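PDB 6Y1X: radical SAM domain protein from Methanothrix thermoacetophila, which probably acts as the radical SAM carbide synthase NifB, an iron-sulfur enzyme that builds a precursor of the nitrogenase FeMo cofactor. Local coordinates for residues L116-R126 against R149-V158. Numbering follows the deposited sequence.
Sequences LANEETFETLR and RIEDLDRIGV
Arg149 lays its guanidinium flat on the ring of Phe122, a worked example of how an arginine can join two neighbouring helices by charge and by stacking at once. The planes lie 4° apart, and Arg149 CZ stands 3.7 Å from the Phe122 ring centroid, a cation-pi contact over the face. Bends at chi2 and chi3 (-67°) fold the arginine chain back across the ring.

Two carboxylates hold that group from its rim. Glu119 is gripped end-on: Arg149 NH1 reaches Glu119 OE1 at 2.7 Å, while NH2 makes a longer, nearly straight bond to OE2 on its syn lone pair. Side-on, Arg149 NE and NH2 both converge on Asp152 OD2, each at 2.7 Å, and Arg155 extends the network through the other Asp152 oxygen. Were a smaller residue such as alanine to stand here, the face of Phe122 would probably lose its cation, and Glu119 and Asp152 the charge that both of them bind.

As a knob, Phe122 fits among Arg149, Asp152, Leu153 and Ile156; Asp152 CB, Leu153 CD2 and Ile156 CD1 approach its ring obliquely.

Among the apolar contacts, Leu116 CD2 meets Leu153 CD1 at 3.8 Å, and Ile156 CD1 abuts Leu125 CB. Leu125 CD1 touches Val158 CG2 where Gly157, with positive phi, and Val158 N close the helix in a Schellman motif.

The axes of 119-126 and 149-156, parts of successive helices of the radical SAM beta/alpha fold, approach to 10.2 Å and run 16° from parallel. Leu116, Leu125 and Leu153 rest on Ile139 of strand 136-141, which carries the cluster ligand Cys138, while helix 87-100 flanks Thr124.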
# COMPACT_ATOMS: atom_id res chain seq x y z
N LEU A 116 -9.22 -1.22 2.33
CA LEU A 116 -9.95 -1.00 3.57
C LEU A 116 -11.31 -0.34 3.36
O LEU A 116 -12.09 -0.28 4.32
CB LEU A 116 -9.12 -0.17 4.55
CG LEU A 116 -7.72 -0.69 4.90
CD1 LEU A 116 -7.07 0.19 5.95
CD2 LEU A 116 -7.81 -2.12 5.39
N ALA A 117 -11.62 0.12 2.15
CA ALA A 117 -12.90 0.74 1.86
C ALA A 117 -13.94 -0.27 1.39
O ALA A 117 -15.03 0.13 0.97
CB ALA A 117 -12.75 1.85 0.82
N ASN A 118 -13.62 -1.56 1.43
CA ASN A 118 -14.49 -2.60 0.89
C ASN A 118 -14.62 -3.70 1.94
O ASN A 118 -13.61 -4.28 2.35
CB ASN A 118 -13.92 -3.19 -0.40
CG ASN A 118 -13.87 -2.19 -1.53
OD1 ASN A 118 -14.74 -2.17 -2.39
ND2 ASN A 118 -12.81 -1.39 -1.57
N GLU A 119 -15.86 -3.98 2.37
CA GLU A 119 -16.04 -5.04 3.35
C GLU A 119 -15.56 -6.38 2.82
O GLU A 119 -15.14 -7.24 3.60
CB GLU A 119 -17.50 -5.13 3.80
CG GLU A 119 -17.94 -3.94 4.63
CD GLU A 119 -17.07 -3.75 5.87
OE1 GLU A 119 -16.75 -2.59 6.19
OE2 GLU A 119 -16.73 -4.76 6.53
N GLU A 120 -15.57 -6.56 1.50
CA GLU A 120 -15.16 -7.84 0.92
C GLU A 120 -13.71 -8.15 1.22
O GLU A 120 -13.32 -9.32 1.21
CB GLU A 120 -15.40 -7.85 -0.59
CG GLU A 120 -16.88 -7.84 -0.98
CD GLU A 120 -17.46 -6.44 -1.06
OE1 GLU A 120 -16.76 -5.48 -0.68
OE2 GLU A 120 -18.63 -6.31 -1.49
N THR A 121 -12.89 -7.13 1.48
CA THR A 121 -11.50 -7.36 1.86
C THR A 121 -11.44 -8.19 3.14
O THR A 121 -10.69 -9.17 3.23
CB THR A 121 -10.79 -6.03 2.07
OG1 THR A 121 -10.75 -5.30 0.84
CG2 THR A 121 -9.38 -6.24 2.59
N PHE A 122 -12.23 -7.79 4.14
CA PHE A 122 -12.18 -8.44 5.44
C PHE A 122 -12.80 -9.83 5.38
O PHE A 122 -12.32 -10.76 6.03
CB PHE A 122 -12.89 -7.56 6.47
CG PHE A 122 -12.32 -6.17 6.54
CD1 PHE A 122 -11.25 -5.89 7.38
CD2 PHE A 122 -12.80 -5.17 5.71
CE1 PHE A 122 -10.71 -4.62 7.43
CE2 PHE A 122 -12.26 -3.90 5.75
CZ PHE A 122 -11.21 -3.62 6.61
N GLU A 123 -13.86 -9.99 4.59
CA GLU A 123 -14.47 -11.30 4.43
C GLU A 123 -13.52 -12.26 3.71
O GLU A 123 -13.44 -13.44 4.07
CB GLU A 123 -15.79 -11.18 3.68
CG GLU A 123 -16.59 -12.46 3.61
CD GLU A 123 -16.69 -13.16 4.95
OE1 GLU A 123 -16.31 -14.34 5.03
OE2 GLU A 123 -17.14 -12.52 5.93
N THR A 124 -12.80 -11.76 2.71
CA THR A 124 -11.88 -12.60 1.96
C THR A 124 -10.72 -13.08 2.82
O THR A 124 -10.42 -14.28 2.87
CB THR A 124 -11.34 -11.84 0.75
OG1 THR A 124 -12.42 -11.51 -0.14
CG2 THR A 124 -10.32 -12.67 0.01
N LEU A 125 -10.07 -12.16 3.53
CA LEU A 125 -8.91 -12.54 4.32
C LEU A 125 -9.31 -13.37 5.54
O LEU A 125 -8.50 -14.16 6.03
CB LEU A 125 -8.14 -11.30 4.76
CG LEU A 125 -7.44 -10.58 3.60
CD1 LEU A 125 -6.85 -9.30 4.11
CD2 LEU A 125 -6.38 -11.47 2.96
N ARG A 126 -10.54 -13.20 6.02
CA ARG A 126 -11.05 -14.09 7.06
C ARG A 126 -11.22 -15.51 6.52
O ARG A 126 -10.90 -16.48 7.20
CB ARG A 126 -12.37 -13.55 7.59
CG ARG A 126 -12.96 -14.35 8.73
CD ARG A 126 -14.42 -14.02 8.95
NE ARG A 126 -15.26 -14.45 7.84
CZ ARG A 126 -15.74 -15.68 7.70
NH1 ARG A 126 -15.47 -16.61 8.61
NH2 ARG A 126 -16.50 -15.99 6.65
N ARG A 149 -9.87 0.59 10.88
CA ARG A 149 -9.97 -0.83 10.56
C ARG A 149 -8.79 -1.65 11.06
O ARG A 149 -8.78 -2.87 10.83
CB ARG A 149 -10.10 -1.02 9.04
CG ARG A 149 -11.35 -0.40 8.42
CD ARG A 149 -12.62 -0.66 9.23
NE ARG A 149 -13.04 -2.06 9.25
CZ ARG A 149 -13.97 -2.57 8.45
NH1 ARG A 149 -14.57 -1.80 7.55
NH2 ARG A 149 -14.30 -3.86 8.55
N ILE A 150 -7.80 -1.04 11.72
CA ILE A 150 -6.62 -1.79 12.13
C ILE A 150 -7.00 -2.90 13.10
O ILE A 150 -6.40 -3.98 13.10
CB ILE A 150 -5.55 -0.85 12.72
CG1 ILE A 150 -4.28 -1.62 13.09
CG2 ILE A 150 -6.11 -0.07 13.90
CD1 ILE A 150 -3.61 -2.29 11.92
N GLU A 151 -8.00 -2.65 13.95
CA GLU A 151 -8.44 -3.67 14.90
C GLU A 151 -8.98 -4.89 14.16
O GLU A 151 -8.72 -6.03 14.56
CB GLU A 151 -9.50 -3.10 15.83
CG GLU A 151 -9.88 -4.02 16.97
CD GLU A 151 -10.41 -3.28 18.18
OE1 GLU A 151 -11.27 -2.38 18.00
OE2 GLU A 151 -9.98 -3.59 19.31
N ASP A 152 -9.73 -4.67 13.08
CA ASP A 152 -10.24 -5.78 12.28
C ASP A 152 -9.11 -6.55 11.62
O ASP A 152 -9.10 -7.79 11.61
CB ASP A 152 -11.21 -5.27 11.22
CG ASP A 152 -12.49 -4.72 11.82
OD1 ASP A 152 -12.72 -4.94 13.02
OD2 ASP A 152 -13.26 -4.07 11.08
N LEU A 153 -8.14 -5.83 11.05
CA LEU A 153 -7.02 -6.48 10.37
C LEU A 153 -6.25 -7.36 11.34
O LEU A 153 -5.88 -8.49 11.02
CB LEU A 153 -6.09 -5.42 9.77
CG LEU A 153 -6.63 -4.62 8.59
CD1 LEU A 153 -5.61 -3.56 8.19
CD2 LEU A 153 -6.95 -5.53 7.42
N ASP A 154 -5.96 -6.82 12.53
CA ASP A 154 -5.30 -7.60 13.57
C ASP A 154 -6.09 -8.83 13.94
O ASP A 154 -5.54 -9.93 14.07
CB ASP A 154 -5.13 -6.74 14.82
CG ASP A 154 -4.02 -7.23 15.74
OD1 ASP A 154 -3.40 -8.27 15.44
OD2 ASP A 154 -3.81 -6.60 16.80
N ARG A 155 -7.40 -8.68 14.10
CA ARG A 155 -8.20 -9.80 14.59
C ARG A 155 -8.26 -10.90 13.53
O ARG A 155 -8.35 -12.08 13.88
CB ARG A 155 -9.58 -9.30 15.01
CG ARG A 155 -10.44 -10.29 15.78
CD ARG A 155 -11.78 -9.64 16.16
NE ARG A 155 -12.62 -9.42 14.98
CZ ARG A 155 -12.84 -8.32 14.27
NH1 ARG A 155 -12.27 -7.15 14.54
NH2 ARG A 155 -13.68 -8.42 13.26
N ILE A 156 -8.30 -10.54 12.23
CA ILE A 156 -8.33 -11.53 11.15
C ILE A 156 -6.97 -12.12 10.80
O ILE A 156 -6.90 -13.02 9.96
CB ILE A 156 -8.94 -11.01 9.83
CG1 ILE A 156 -8.01 -10.02 9.13
CG2 ILE A 156 -10.33 -10.41 10.07
CD1 ILE A 156 -8.66 -9.31 7.94
N GLY A 157 -5.88 -11.62 11.40
CA GLY A 157 -4.57 -12.22 11.21
C GLY A 157 -3.63 -11.55 10.22
O GLY A 157 -2.59 -12.14 9.89
N VAL A 158 -3.93 -10.34 9.75
CA VAL A 158 -3.01 -9.63 8.88
C VAL A 158 -1.76 -9.25 9.68
O VAL A 158 -1.86 -8.65 10.76
CB VAL A 158 -3.69 -8.39 8.28
CG1 VAL A 158 -2.69 -7.49 7.58
CG2 VAL A 158 -4.80 -8.81 7.34